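Local coordinates for NYN domain-containing protein (Vibrio parahaemolyticus, PDB 2QIP) that is of unknown detailed function but is probably an RNA nuclease of the NYN (PIN-like) kind, at residues A[109-114]-A[153-158]; A[123-128]-A[134-139]; A[15-20]-A[96-101]; A[24-27]-A[31-34]. All blocks are in the same frame, centred on the assembly; numbering follows the deposited sequence.

Interaction 1: A[109-114]-A[153-158]; sequences VDRVIL and ADNFVA. With EDO (1,2-ethanediol), chain C.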
loop_
_atom_site.group_PDB
_atom_site.type_symbol
_atom_site.label_atom_id
_atom_site.label_comp_id
_atom_site.label_asym_id
_atom_site.label_seq_id
_atom_site.Cartn_x
_atom_site.Cartn_y
_atom_site.Cartn_z
ATOM N N VAL A 109 -3.083 -10.753 -16.553
ATOM C CA VAL A 109 -3.109 -12.142 -16.063
ATOM C C VAL A 109 -4.526 -12.590 -15.735
ATOM O O VAL A 109 -5.422 -11.753 -15.524
ATOM C CB VAL A 109 -2.180 -12.364 -14.834
ATOM C CG1 VAL A 109 -0.739 -12.111 -15.233
ATOM C CG2 VAL A 109 -2.565 -11.468 -13.656
ATOM N N ASP A 110 -4.719 -13.908 -15.706
ATOM C CA ASP A 110 -5.989 -14.465 -15.261
ATOM C C ASP A 110 -6.085 -14.559 -13.749
ATOM O O ASP A 110 -7.171 -14.552 -13.191
ATOM C CB ASP A 110 -6.200 -15.866 -15.841
ATOM C CG ASP A 110 -6.192 -15.873 -17.362
ATOM O OD1 ASP A 110 -6.963 -15.089 -17.949
ATOM O OD2 ASP A 110 -5.385 -16.605 -17.971
ATOM N N ARG A 111 -4.942 -14.679 -13.093
ATOM C CA ARG A 111 -4.919 -14.893 -11.654
ATOM C C ARG A 111 -3.655 -14.265 -11.083
ATOM O O ARG A 111 -2.559 -14.406 -11.647
ATOM C CB ARG A 111 -4.915 -16.399 -11.358
ATOM C CG ARG A 111 -4.917 -16.737 -9.853
ATOM C CD ARG A 111 -4.863 -18.219 -9.617
ATOM N NE ARG A 111 -6.070 -18.853 -10.125
ATOM C CZ ARG A 111 -7.193 -19.062 -9.431
ATOM N NH1 ARG A 111 -7.300 -18.713 -8.149
ATOM N NH2 ARG A 111 -8.243 -19.630 -10.046
ATOM N N VAL A 112 -3.844 -13.536 -9.984
ATOM C CA VAL A 112 -2.731 -12.997 -9.186
ATOM C C VAL A 112 -2.542 -13.930 -7.995
ATOM O O VAL A 112 -3.523 -14.247 -7.274
ATOM C CB VAL A 112 -3.041 -11.550 -8.702
ATOM C CG1 VAL A 112 -1.934 -11.039 -7.770
ATOM C CG2 VAL A 112 -3.220 -10.612 -9.896
ATOM N N ILE A 113 -1.297 -14.367 -7.787
ATOM C CA ILE A 113 -0.969 -15.181 -6.613
ATOM C C ILE A 113 -0.154 -14.324 -5.651
ATOM O O ILE A 113 0.942 -13.881 -5.995
ATOM C CB ILE A 113 -0.200 -16.451 -7.012
ATOM C CG1 ILE A 113 -1.027 -17.294 -8.011
ATOM C CG2 ILE A 113 0.216 -17.248 -5.769
ATOM C CD1 ILE A 113 -0.317 -18.540 -8.526
ATOM N N LEU A 114 -0.734 -14.049 -4.482
ATOM C CA LEU A 114 -0.126 -13.197 -3.458
ATOM C C LEU A 114 0.327 -14.081 -2.315
ATOM O O LEU A 114 -0.481 -14.810 -1.745
ATOM C CB LEU A 114 -1.144 -12.174 -2.943
ATOM C CG LEU A 114 -0.680 -11.289 -1.793
ATOM C CD1 LEU A 114 0.483 -10.383 -2.175
ATOM C CD2 LEU A 114 -1.882 -10.479 -1.312
ATOM N N ALA A 153 -9.998 -13.807 -0.805
ATOM C CA ALA A 153 -9.340 -14.518 -1.893
ATOM C C ALA A 153 -10.291 -15.503 -2.556
ATOM O O ALA A 153 -11.173 -16.066 -1.895
ATOM C CB ALA A 153 -8.131 -15.277 -1.341
ATOM N N ASP A 154 -10.116 -15.717 -3.855
ATOM C CA ASP A 154 -10.824 -16.795 -4.520
ATOM C C ASP A 154 -10.407 -18.172 -4.017
ATOM O O ASP A 154 -11.241 -19.068 -3.905
ATOM C CB ASP A 154 -10.680 -16.667 -6.033
ATOM C CG ASP A 154 -11.284 -15.382 -6.528
ATOM O OD1 ASP A 154 -12.531 -15.307 -6.610
ATOM O OD2 ASP A 154 -10.527 -14.429 -6.767
ATOM N N ASN A 155 -9.118 -18.340 -3.735
ATOM C CA ASN A 155 -8.571 -19.589 -3.202
ATOM C C ASN A 155 -7.517 -19.229 -2.196
ATOM O O ASN A 155 -6.813 -18.236 -2.351
ATOM C CB ASN A 155 -7.922 -20.408 -4.333
ATOM C CG ASN A 155 -8.934 -20.886 -5.358
ATOM O OD1 ASN A 155 -9.450 -22.028 -5.270
ATOM N ND2 ASN A 155 -9.250 -20.027 -6.326
ATOM N N PHE A 156 -7.393 -20.072 -1.176
ATOM C CA PHE A 156 -6.369 -19.915 -0.158
ATOM C C PHE A 156 -5.582 -21.216 -0.057
ATOM O O PHE A 156 -6.175 -22.300 0.007
ATOM C CB PHE A 156 -6.969 -19.569 1.211
ATOM C CG PHE A 156 -5.949 -19.564 2.333
ATOM C CD1 PHE A 156 -4.975 -18.573 2.396
ATOM C CD2 PHE A 156 -5.949 -20.562 3.311
ATOM C CE1 PHE A 156 -4.024 -18.569 3.407
ATOM C CE2 PHE A 156 -4.972 -20.564 4.333
ATOM C CZ PHE A 156 -4.029 -19.559 4.384
ATOM N N VAL A 157 -4.258 -21.110 -0.055
ATOM C CA VAL A 157 -3.410 -22.287 0.102
ATOM C C VAL A 157 -2.536 -22.084 1.338
ATOM O O VAL A 157 -1.838 -21.059 1.467
ATOM C CB VAL A 157 -2.514 -22.525 -1.133
ATOM C CG1 VAL A 157 -1.590 -23.748 -0.895
ATOM C CG2 VAL A 157 -3.355 -22.710 -2.409
ATOM N N ALA A 158 -2.578 -23.055 2.248
ATOM C CA ALA A 158 -1.801 -22.950 3.479
ATOM C C ALA A 158 -0.309 -23.066 3.247
ATOM O O ALA A 158 0.133 -23.973 2.556
ATOM C CB ALA A 158 -2.214 -24.047 4.416
HETATM C C1 EDO C . -5.523 -12.224 -19.161
HETATM O O1 EDO C . -6.683 -12.249 -18.324
HETATM C C2 EDO C . -5.971 -12.246 -20.619
HETATM O O2 EDO C . -4.826 -11.907 -21.395
#
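Arg111 comes up to the amide of Asn155 across the width of the strand that lies between them. NH1 of Arg111 is 3.0 Å from the atom modelled as ND2 of Asn155, at the edge of the guanidinium and near its plane; which end of the amide faces the arginine is uncertain, so the pair is not assigned as a bond. The two side chains run at about a right angle, and guanidinium and amide planes are 65° apart, so the groups are not stacked. Arginine suits this reach: CG is anti to the backbone N (chi1 -179°) and the chain stays straight until it bends at chi3 (-65°), which turns the guanidinium toward the second segment. Its other partners fix it there, with NE in a salt bridge to Glu10 and NH1 hydrogen-bonded to Thr137 OG1. In the parallel sheet of this PIN-type alpha/beta domain, strand 135-140 runs between 111-115 and 155-158, which explains why the nearest CA atoms, those of Arg111 and Asp154, are still 9.5 Å apart. The remaining approach is looser. Asp154 OD2 is 5.5 Å from Arg111 NH1, too far for a salt bridge, though the opposite charges probably attract weakly. That carboxylate instead accepts from the backbone N of Val136 and from Gln129 NE2, so the acid just before strand 155-158 satisfies a main-chain amide of strand 135-140. Asn155 lies on the exposed side, where a polar, uncharged amide is at home in solvent. Farther along the surface Asp110 OD1 accepts a 2.9 Å hydrogen bond from O1 of an ethanediol, probably a crystallisation additive.

Interaction 2: A[123-128]-A[134-139]; sequences LLVERI and KKVTVY. With EDO (1,2-ethanediol), chain E; EDO (1,2-ethanediol), chain C.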
loop_
_atom_site.group_PDB
_atom_site.type_symbol
_atom_site.label_atom_id
_atom_site.label_comp_id
_atom_site.label_asym_id
_atom_site.label_seq_id
_atom_site.Cartn_x
_atom_site.Cartn_y
_atom_site.Cartn_z
ATOM N N LEU A 123 -7.830 -5.282 0.890
ATOM C CA LEU A 123 -8.345 -4.227 0.024
ATOM C C LEU A 123 -7.827 -4.369 -1.401
ATOM O O LEU A 123 -8.528 -4.030 -2.376
ATOM C CB LEU A 123 -8.017 -2.835 0.553
ATOM C CG LEU A 123 -8.945 -2.294 1.656
ATOM C CD1 LEU A 123 -8.813 -3.082 2.952
ATOM C CD2 LEU A 123 -8.665 -0.823 1.903
ATOM N N LEU A 124 -6.605 -4.874 -1.519
ATOM C CA LEU A 124 -5.997 -5.090 -2.835
ATOM C C LEU A 124 -6.679 -6.245 -3.562
ATOM O O LEU A 124 -6.993 -6.139 -4.761
ATOM C CB LEU A 124 -4.496 -5.352 -2.680
ATOM C CG LEU A 124 -3.770 -5.914 -3.908
ATOM C CD1 LEU A 124 -3.825 -4.949 -5.104
ATOM C CD2 LEU A 124 -2.331 -6.275 -3.512
ATOM N N VAL A 125 -6.934 -7.341 -2.839
ATOM C CA VAL A 125 -7.635 -8.475 -3.434
ATOM C C VAL A 125 -9.002 -8.013 -3.959
ATOM O O VAL A 125 -9.370 -8.289 -5.116
ATOM C CB VAL A 125 -7.777 -9.610 -2.398
ATOM C CG1 VAL A 125 -8.741 -10.686 -2.888
ATOM C CG2 VAL A 125 -6.378 -10.173 -2.041
ATOM N N GLU A 126 -9.748 -7.306 -3.115
ATOM C CA GLU A 126 -11.070 -6.802 -3.498
ATOM C C GLU A 126 -10.967 -5.929 -4.751
ATOM O O GLU A 126 -11.793 -6.037 -5.649
ATOM C CB GLU A 126 -11.694 -6.016 -2.344
ATOM C CG GLU A 126 -12.996 -5.302 -2.665
ATOM C CD GLU A 126 -13.474 -4.464 -1.493
ATOM O OE1 GLU A 126 -12.809 -3.454 -1.157
ATOM O OE2 GLU A 126 -14.497 -4.843 -0.900
ATOM N N ARG A 127 -9.971 -5.050 -4.816
ATOM C CA ARG A 127 -9.881 -4.111 -5.943
ATOM C C ARG A 127 -9.541 -4.846 -7.242
ATOM O O ARG A 127 -10.037 -4.486 -8.312
ATOM C CB ARG A 127 -8.849 -3.023 -5.661
ATOM C CG ARG A 127 -9.052 -1.767 -6.504
ATOM C CD ARG A 127 -10.331 -0.998 -6.157
ATOM N NE ARG A 127 -10.408 -0.627 -4.742
ATOM C CZ ARG A 127 -10.065 0.568 -4.247
ATOM N NH1 ARG A 127 -9.607 1.521 -5.034
ATOM N NH2 ARG A 127 -10.126 0.794 -2.936
ATOM N N ILE A 128 -8.681 -5.862 -7.165
ATOM C CA ILE A 128 -8.391 -6.672 -8.355
ATOM C C ILE A 128 -9.674 -7.348 -8.869
ATOM O O ILE A 128 -9.956 -7.364 -10.077
ATOM C CB ILE A 128 -7.340 -7.743 -8.028
ATOM C CG1 ILE A 128 -5.976 -7.089 -7.812
ATOM C CG2 ILE A 128 -7.262 -8.781 -9.163
ATOM C CD1 ILE A 128 -4.940 -8.019 -7.148
ATOM N N LYS A 134 -10.337 -10.493 -12.077
ATOM C CA LYS A 134 -9.401 -11.611 -12.126
ATOM C C LYS A 134 -9.465 -12.399 -10.818
ATOM O O LYS A 134 -10.030 -11.921 -9.826
ATOM C CB LYS A 134 -7.976 -11.109 -12.434
ATOM C CG LYS A 134 -7.870 -10.239 -13.703
ATOM C CD LYS A 134 -8.516 -10.829 -14.952
ATOM C CE LYS A 134 -8.411 -9.886 -16.171
ATOM N NZ LYS A 134 -7.025 -9.777 -16.704
ATOM N N LYS A 135 -8.922 -13.620 -10.852
ATOM C CA LYS A 135 -8.884 -14.462 -9.653
ATOM C C LYS A 135 -7.684 -14.092 -8.809
ATOM O O LYS A 135 -6.657 -13.630 -9.340
ATOM C CB LYS A 135 -8.769 -15.942 -10.033
ATOM C CG LYS A 135 -9.919 -16.461 -10.885
ATOM C CD LYS A 135 -11.161 -16.675 -10.076
ATOM C CE LYS A 135 -12.271 -17.289 -10.942
ATOM N NZ LYS A 135 -13.511 -17.425 -10.139
ATOM N N VAL A 136 -7.806 -14.312 -7.505
ATOM C CA VAL A 136 -6.695 -14.120 -6.592
ATOM C C VAL A 136 -6.565 -15.338 -5.699
ATOM O O VAL A 136 -7.554 -15.765 -5.046
ATOM C CB VAL A 136 -6.865 -12.838 -5.735
ATOM C CG1 VAL A 136 -5.639 -12.626 -4.841
ATOM C CG2 VAL A 136 -7.087 -11.607 -6.658
ATOM N N THR A 137 -5.361 -15.910 -5.691
ATOM C CA THR A 137 -5.004 -16.941 -4.703
ATOM C C THR A 137 -4.046 -16.328 -3.692
ATOM O O THR A 137 -3.099 -15.636 -4.082
ATOM C CB THR A 137 -4.304 -18.143 -5.368
ATOM O OG1 THR A 137 -5.196 -18.754 -6.309
ATOM C CG2 THR A 137 -3.816 -19.182 -4.333
ATOM N N VAL A 138 -4.288 -16.595 -2.408
ATOM C CA VAL A 138 -3.390 -16.200 -1.329
ATOM C C VAL A 138 -2.730 -17.435 -0.766
ATOM O O VAL A 138 -3.423 -18.422 -0.507
ATOM C CB VAL A 138 -4.152 -15.438 -0.217
ATOM C CG1 VAL A 138 -3.287 -15.258 1.043
ATOM C CG2 VAL A 138 -4.627 -14.076 -0.741
ATOM N N TYR A 139 -1.403 -17.377 -0.607
ATOM C CA TYR A 139 -0.665 -18.374 0.176
ATOM C C TYR A 139 -0.258 -17.681 1.465
ATOM O O TYR A 139 0.334 -16.592 1.412
ATOM C CB TYR A 139 0.617 -18.816 -0.544
ATOM C CG TYR A 139 0.429 -19.796 -1.671
ATOM C CD1 TYR A 139 0.956 -21.096 -1.582
ATOM C CD2 TYR A 139 -0.228 -19.428 -2.853
ATOM C CE1 TYR A 139 0.827 -22.004 -2.623
ATOM C CE2 TYR A 139 -0.373 -20.332 -3.890
ATOM C CZ TYR A 139 0.144 -21.629 -3.769
ATOM O OH TYR A 139 -0.008 -22.525 -4.806
HETATM C C1 EDO E . -11.825 -5.568 1.836
HETATM O O1 EDO E . -12.418 -4.267 1.712
HETATM C C2 EDO E . -12.029 -6.017 3.273
HETATM O O2 EDO E . -13.439 -6.160 3.493
HETATM C C1 EDO C . -5.523 -12.224 -19.161
HETATM O O1 EDO C . -6.683 -12.249 -18.324
HETATM C C2 EDO C . -5.971 -12.246 -20.619
HETATM O O2 EDO C . -4.826 -11.907 -21.395
#
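Val136 faces helix 122-132 with both methyls, each set against a different helix residue. CG1, anti to the backbone N (chi1 -177°), lies 3.8 Å from CG2 of Val125, the two valines meeting at a slant. CG2 of Val136 turns the other way to CG2 of Ile128, also 3.8 Å off, and here the side chains cross at about a right angle. Ile128 points its CB at the strand, and with CG1 anti to the carbonyl carbon (chi1 -71°) the CG2 branch is the one that reaches it; the same methyl touches CB of Lys134 at 4.1 Å. Val138 adds a looser contact, its CG2 4.5 Å from CG2 of Val125. Segments 123-128 and 135-139 run nearly antiparallel (156°), as the second half of a beta-alpha-beta crossover from strand 111-115 to 135-140 requires, and beta-branched residues suit the strand side. Lys134 contributes its CB to the apolar layer, while its amine leads away to the backbone O of Val109 and, 3.0 Å from NZ, to O1 of an ethanediol. Since no hydrogen bond joins the two segments, shape and the exclusion of water probably do most to set how the helix lies on the sheet.

Interaction 3: A[15-20]-A[96-101]; sequences LVDVQN and VGITLD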
loop_
_atom_site.group_PDB
_atom_site.type_symbol
_atom_site.label_atom_id
_atom_site.label_comp_id
_atom_site.label_asym_id
_atom_site.label_seq_id
_atom_site.Cartn_x
_atom_site.Cartn_y
_atom_site.Cartn_z
ATOM N N LEU A 15 3.410 -12.551 -6.616
ATOM C CA LEU A 15 4.047 -11.508 -5.800
ATOM C C LEU A 15 4.285 -12.098 -4.419
ATOM O O LEU A 15 3.324 -12.501 -3.749
ATOM C CB LEU A 15 3.171 -10.264 -5.664
ATOM C CG LEU A 15 2.925 -9.463 -6.953
ATOM C CD1 LEU A 15 1.714 -10.001 -7.740
ATOM C CD2 LEU A 15 2.733 -7.993 -6.594
ATOM N N VAL A 16 5.556 -12.173 -4.021
ATOM C CA VAL A 16 5.919 -12.699 -2.698
ATOM C C VAL A 16 6.368 -11.605 -1.742
ATOM O O VAL A 16 7.303 -10.869 -2.030
ATOM C CB VAL A 16 7.035 -13.767 -2.789
ATOM C CG1 VAL A 16 7.263 -14.382 -1.409
ATOM C CG2 VAL A 16 6.662 -14.859 -3.794
ATOM N N ASP A 17 5.689 -11.533 -0.602
ATOM C CA ASP A 17 6.054 -10.612 0.468
ATOM C C ASP A 17 7.105 -11.387 1.292
ATOM O O ASP A 17 6.755 -12.094 2.258
ATOM C CB ASP A 17 4.768 -10.340 1.253
ATOM C CG ASP A 17 4.904 -9.315 2.359
ATOM O OD1 ASP A 17 5.999 -8.805 2.654
ATOM O OD2 ASP A 17 3.839 -9.026 2.957
ATOM N N VAL A 18 8.382 -11.296 0.884
ATOM C CA VAL A 18 9.432 -12.141 1.463
ATOM C C VAL A 18 9.549 -11.939 2.969
ATOM O O VAL A 18 9.712 -12.913 3.696
ATOM C CB VAL A 18 10.799 -11.886 0.755
ATOM C CG1 VAL A 18 11.962 -12.553 1.496
ATOM C CG2 VAL A 18 10.742 -12.349 -0.715
ATOM N N GLN A 19 9.424 -10.698 3.436
ATOM C CA GLN A 19 9.537 -10.447 4.891
ATOM C C GLN A 19 8.399 -11.134 5.664
ATOM O O GLN A 19 8.627 -11.737 6.718
ATOM C CB GLN A 19 9.543 -8.942 5.191
ATOM C CG GLN A 19 10.810 -8.221 4.739
ATOM C CD GLN A 19 12.055 -8.628 5.539
ATOM O OE1 GLN A 19 12.817 -9.503 5.118
ATOM N NE2 GLN A 19 12.261 -7.989 6.697
ATOM N N ASN A 20 7.177 -11.041 5.145
ATOM C CA ASN A 20 6.042 -11.690 5.806
ATOM C C ASN A 20 6.203 -13.214 5.858
ATOM O O ASN A 20 6.000 -13.833 6.914
ATOM C CB ASN A 20 4.715 -11.298 5.159
ATOM C CG ASN A 20 3.530 -12.004 5.786
ATOM O OD1 ASN A 20 3.175 -13.114 5.391
ATOM N ND2 ASN A 20 2.893 -11.356 6.754
ATOM N N VAL A 96 2.977 -0.791 0.024
ATOM C CA VAL A 96 2.729 0.178 -1.045
ATOM C C VAL A 96 3.223 -0.388 -2.391
ATOM O O VAL A 96 2.496 -0.375 -3.384
ATOM C CB VAL A 96 3.354 1.584 -0.762
ATOM C CG1 VAL A 96 3.266 2.467 -2.014
ATOM C CG2 VAL A 96 2.633 2.258 0.433
ATOM N N GLY A 97 4.448 -0.914 -2.429
ATOM C CA GLY A 97 4.985 -1.349 -3.712
ATOM C C GLY A 97 4.304 -2.595 -4.272
ATOM O O GLY A 97 4.096 -2.711 -5.484
ATOM N N ILE A 98 3.927 -3.522 -3.394
ATOM C CA ILE A 98 3.170 -4.707 -3.813
ATOM C C ILE A 98 1.792 -4.303 -4.353
ATOM O O ILE A 98 1.348 -4.822 -5.395
ATOM C CB ILE A 98 3.076 -5.734 -2.645
ATOM C CG1 ILE A 98 4.459 -6.383 -2.439
ATOM C CG2 ILE A 98 2.017 -6.828 -2.929
ATOM C CD1 ILE A 98 4.565 -7.274 -1.176
ATOM N N THR A 99 1.139 -3.349 -3.678
ATOM C CA THR A 99 -0.146 -2.851 -4.132
ATOM C C THR A 99 -0.023 -2.239 -5.525
ATOM O O THR A 99 -0.831 -2.542 -6.416
ATOM C CB THR A 99 -0.742 -1.863 -3.125
ATOM O OG1 THR A 99 -0.928 -2.549 -1.884
ATOM C CG2 THR A 99 -2.090 -1.309 -3.578
ATOM N N LEU A 100 0.981 -1.375 -5.718
ATOM C CA LEU A 100 1.180 -0.746 -7.037
ATOM C C LEU A 100 1.358 -1.796 -8.142
ATOM O O LEU A 100 0.738 -1.716 -9.207
ATOM C CB LEU A 100 2.412 0.150 -7.005
ATOM C CG LEU A 100 2.270 1.436 -6.209
ATOM C CD1 LEU A 100 3.651 2.066 -6.091
ATOM C CD2 LEU A 100 1.281 2.393 -6.850
ATOM N N ASP A 101 2.231 -2.764 -7.892
ATOM C CA ASP A 101 2.573 -3.745 -8.922
ATOM C C ASP A 101 1.436 -4.734 -9.187
ATOM O O ASP A 101 1.242 -5.150 -10.343
ATOM C CB ASP A 101 3.857 -4.500 -8.532
ATOM C CG ASP A 101 5.118 -3.671 -8.716
ATOM O OD1 ASP A 101 5.061 -2.554 -9.300
ATOM O OD2 ASP A 101 6.187 -4.182 -8.285
#
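Leu15 lays its CD2 methyl against the CG2 branch and the carbonyl of Ile98, 3.9 Å from CG2 of Ile98 and 3.7 Å from its backbone O. The two side chains run alongside one another, pointing opposite ways, so they overlap along their flanks, and the same CD2 goes on to CB of Asp101 at 4.1 Å. Ile98 serves both strand residues through its two branches: with CG1 anti to the carbonyl carbon (chi1 -72°) and the chain extended, CD1 reaches past Leu15 to CB of Asp17, 3.9 Å away. Residues 15-17 of strand 10-17, a central strand of the parallel sheet, run almost antiparallel (170°) to 96-101 of helix 95-105, which lies over one face of the sheet, the layering usual in PIN-like alpha/beta domains. Asp17 ends the strand at the N-cap position of helix 18-29. In PIN relatives an acid at the end of the first strand commonly belongs to the metal-dependent nuclease centre; Asp17 holds a comparable place, consistent with such a role but not established for this protein. Its OD2 is hydrogen-bonded to Ser116 OG. Asp101 OD2 is hydrogen-bonded to Tyr54 OH, and OD1 forms a salt bridge with Arg127 of the second subunit.

Interaction 4: A[24-27]-A[31-34]; sequences TCRE and SNFD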
loop_
_atom_site.group_PDB
_atom_site.type_symbol
_atom_site.label_atom_id
_atom_site.label_comp_id
_atom_site.label_asym_id
_atom_site.label_seq_id
_atom_site.Cartn_x
_atom_site.Cartn_y
_atom_site.Cartn_z
ATOM N N THR A 24 6.593 -15.050 9.467
ATOM C CA THR A 24 5.508 -15.957 9.832
ATOM C C THR A 24 5.966 -17.410 9.865
ATOM O O THR A 24 5.526 -18.163 10.737
ATOM C CB THR A 24 4.246 -15.802 8.919
ATOM O OG1 THR A 24 4.619 -16.029 7.546
ATOM C CG2 THR A 24 3.641 -14.421 9.086
ATOM N N CYS A 25 6.843 -17.815 8.944
ATOM C CA CYS A 25 7.368 -19.180 8.998
ATOM C C CYS A 25 8.268 -19.383 10.218
ATOM O O CYS A 25 8.224 -20.443 10.835
ATOM C CB CYS A 25 8.104 -19.557 7.713
ATOM S SG CYS A 25 6.997 -19.906 6.322
ATOM N N ARG A 26 9.060 -18.372 10.567
ATOM C CA ARG A 26 9.886 -18.449 11.791
ATOM C C ARG A 26 9.014 -18.556 13.048
ATOM O O ARG A 26 9.292 -19.375 13.942
ATOM C CB ARG A 26 10.841 -17.257 11.896
ATOM C CG ARG A 26 11.970 -17.162 10.852
ATOM C CD ARG A 26 12.677 -18.478 10.519
ATOM N NE ARG A 26 13.371 -19.059 11.662
ATOM C CZ ARG A 26 14.055 -20.201 11.631
ATOM N NH1 ARG A 26 14.642 -20.641 12.740
ATOM N NH2 ARG A 26 14.159 -20.902 10.503
ATOM N N GLU A 27 7.976 -17.736 13.132
ATOM C CA GLU A 27 7.124 -17.711 14.327
ATOM C C GLU A 27 6.295 -18.983 14.480
ATOM O O GLU A 27 6.202 -19.550 15.585
ATOM C CB GLU A 27 6.217 -16.474 14.336
ATOM C CG GLU A 27 5.261 -16.396 15.529
ATOM C CD GLU A 27 4.424 -15.123 15.551
ATOM O OE1 GLU A 27 4.753 -14.165 14.816
ATOM O OE2 GLU A 27 3.437 -15.079 16.321
ATOM N N SER A 31 11.052 -22.563 10.894
ATOM C CA SER A 31 11.546 -23.165 9.663
ATOM C C SER A 31 11.507 -22.106 8.579
ATOM O O SER A 31 10.898 -21.050 8.764
ATOM C CB SER A 31 10.638 -24.310 9.222
ATOM O OG SER A 31 10.575 -25.325 10.198
ATOM N N ASN A 32 12.174 -22.396 7.466
ATOM C CA ASN A 32 12.184 -21.493 6.321
ATOM C C ASN A 32 11.313 -22.034 5.186
ATOM O O ASN A 32 11.126 -23.249 5.035
ATOM C CB ASN A 32 13.613 -21.239 5.806
ATOM C CG ASN A 32 14.440 -20.321 6.719
ATOM O OD1 ASN A 32 13.912 -19.611 7.587
ATOM N ND2 ASN A 32 15.750 -20.331 6.506
ATOM N N PHE A 33 10.778 -21.104 4.406
ATOM C CA PHE A 33 9.945 -21.432 3.243
ATOM C C PHE A 33 10.763 -22.062 2.130
ATOM O O PHE A 33 11.872 -21.595 1.817
ATOM C CB PHE A 33 9.340 -20.122 2.751
ATOM C CG PHE A 33 8.249 -20.253 1.734
ATOM C CD1 PHE A 33 7.012 -20.820 2.048
ATOM C CD2 PHE A 33 8.438 -19.712 0.474
ATOM C CE1 PHE A 33 5.976 -20.869 1.091
ATOM C CE2 PHE A 33 7.417 -19.756 -0.483
ATOM C CZ PHE A 33 6.185 -20.334 -0.160
ATOM N N ASP A 34 10.211 -23.116 1.525
ATOM C CA ASP A 34 10.856 -23.782 0.394
ATOM C C ASP A 34 10.397 -23.137 -0.914
ATOM O O ASP A 34 9.355 -23.490 -1.475
ATOM C CB ASP A 34 10.544 -25.282 0.406
ATOM C CG ASP A 34 11.296 -26.048 -0.657
ATOM O OD1 ASP A 34 11.853 -25.404 -1.592
ATOM O OD2 ASP A 34 11.334 -27.306 -0.551
#
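Ser31 meets both Cys25 and Arg26, where the chain leaves helix 18-29 and folds back along it in the short connection between helices 18-29 and 35-42 of the PIN-type domain. Its carbonyl O lies 3.3 Å from CB of Cys25, close packing of main chain against the small cysteine side chain. Its backbone N sits 3.5 Å above one face of the Arg26 guanidinium, offset toward the rim, so the arginine's flat end lies over the turning backbone. CB of Ser31 is directed away from 24-27, and its OG is hydrogen-bonded to Tyr29 O. Asn32 follows with the polar link: its CB leaves the helix but the amide comes back, and OD1 accepts a hydrogen bond from NH2 of Arg26 at 3.2 Å. The N-H...O angle is a moderate 149°, and the donor stands 66° out of the carbonyl plane, so the bond is far from ideal. Arg26 can supply it because its chain bends at chi2 (-42°) and again at chi3, curling the guanidinium over the loop; CD of Arg26 thereby also comes 3.4 Å from OD1 of Asn32. Phe33 is the buried residue of the loop. Its CB stands 4.3 Å from SG of Cys25, which lies oblique to the ring, an apolar contact that the weakly polar sulfur suits. The ring packs on Val21 of helix 18-29 and meets Tyr35 of helix 35-42 edge to face, so it links both helices. Asp34 takes the N-cap position of helix 35-42, its OD1 hydrogen-bonded to the backbone N of Gln37.

Overall arrangement
Interactions 2 and 3 are buried contacts in which a helix packs on a strand of the shared parallel sheet through aliphatic side chains, and both also border the second subunit. Interaction 1 lies at the surface of that sheet and is polar: it spans strand 135-140, which interaction 2 packs from one face, and their centres are about 6 Å apart. Interaction 4 is partly buried and joins helix 18-29, the helix that begins within interaction 3, to the loop that follows it. It mixes an arginine–asparagine bond with apolar packing. Aliphatic contact thus belongs to the helix–sheet layers, and polar approach to the sheet margin and the loop.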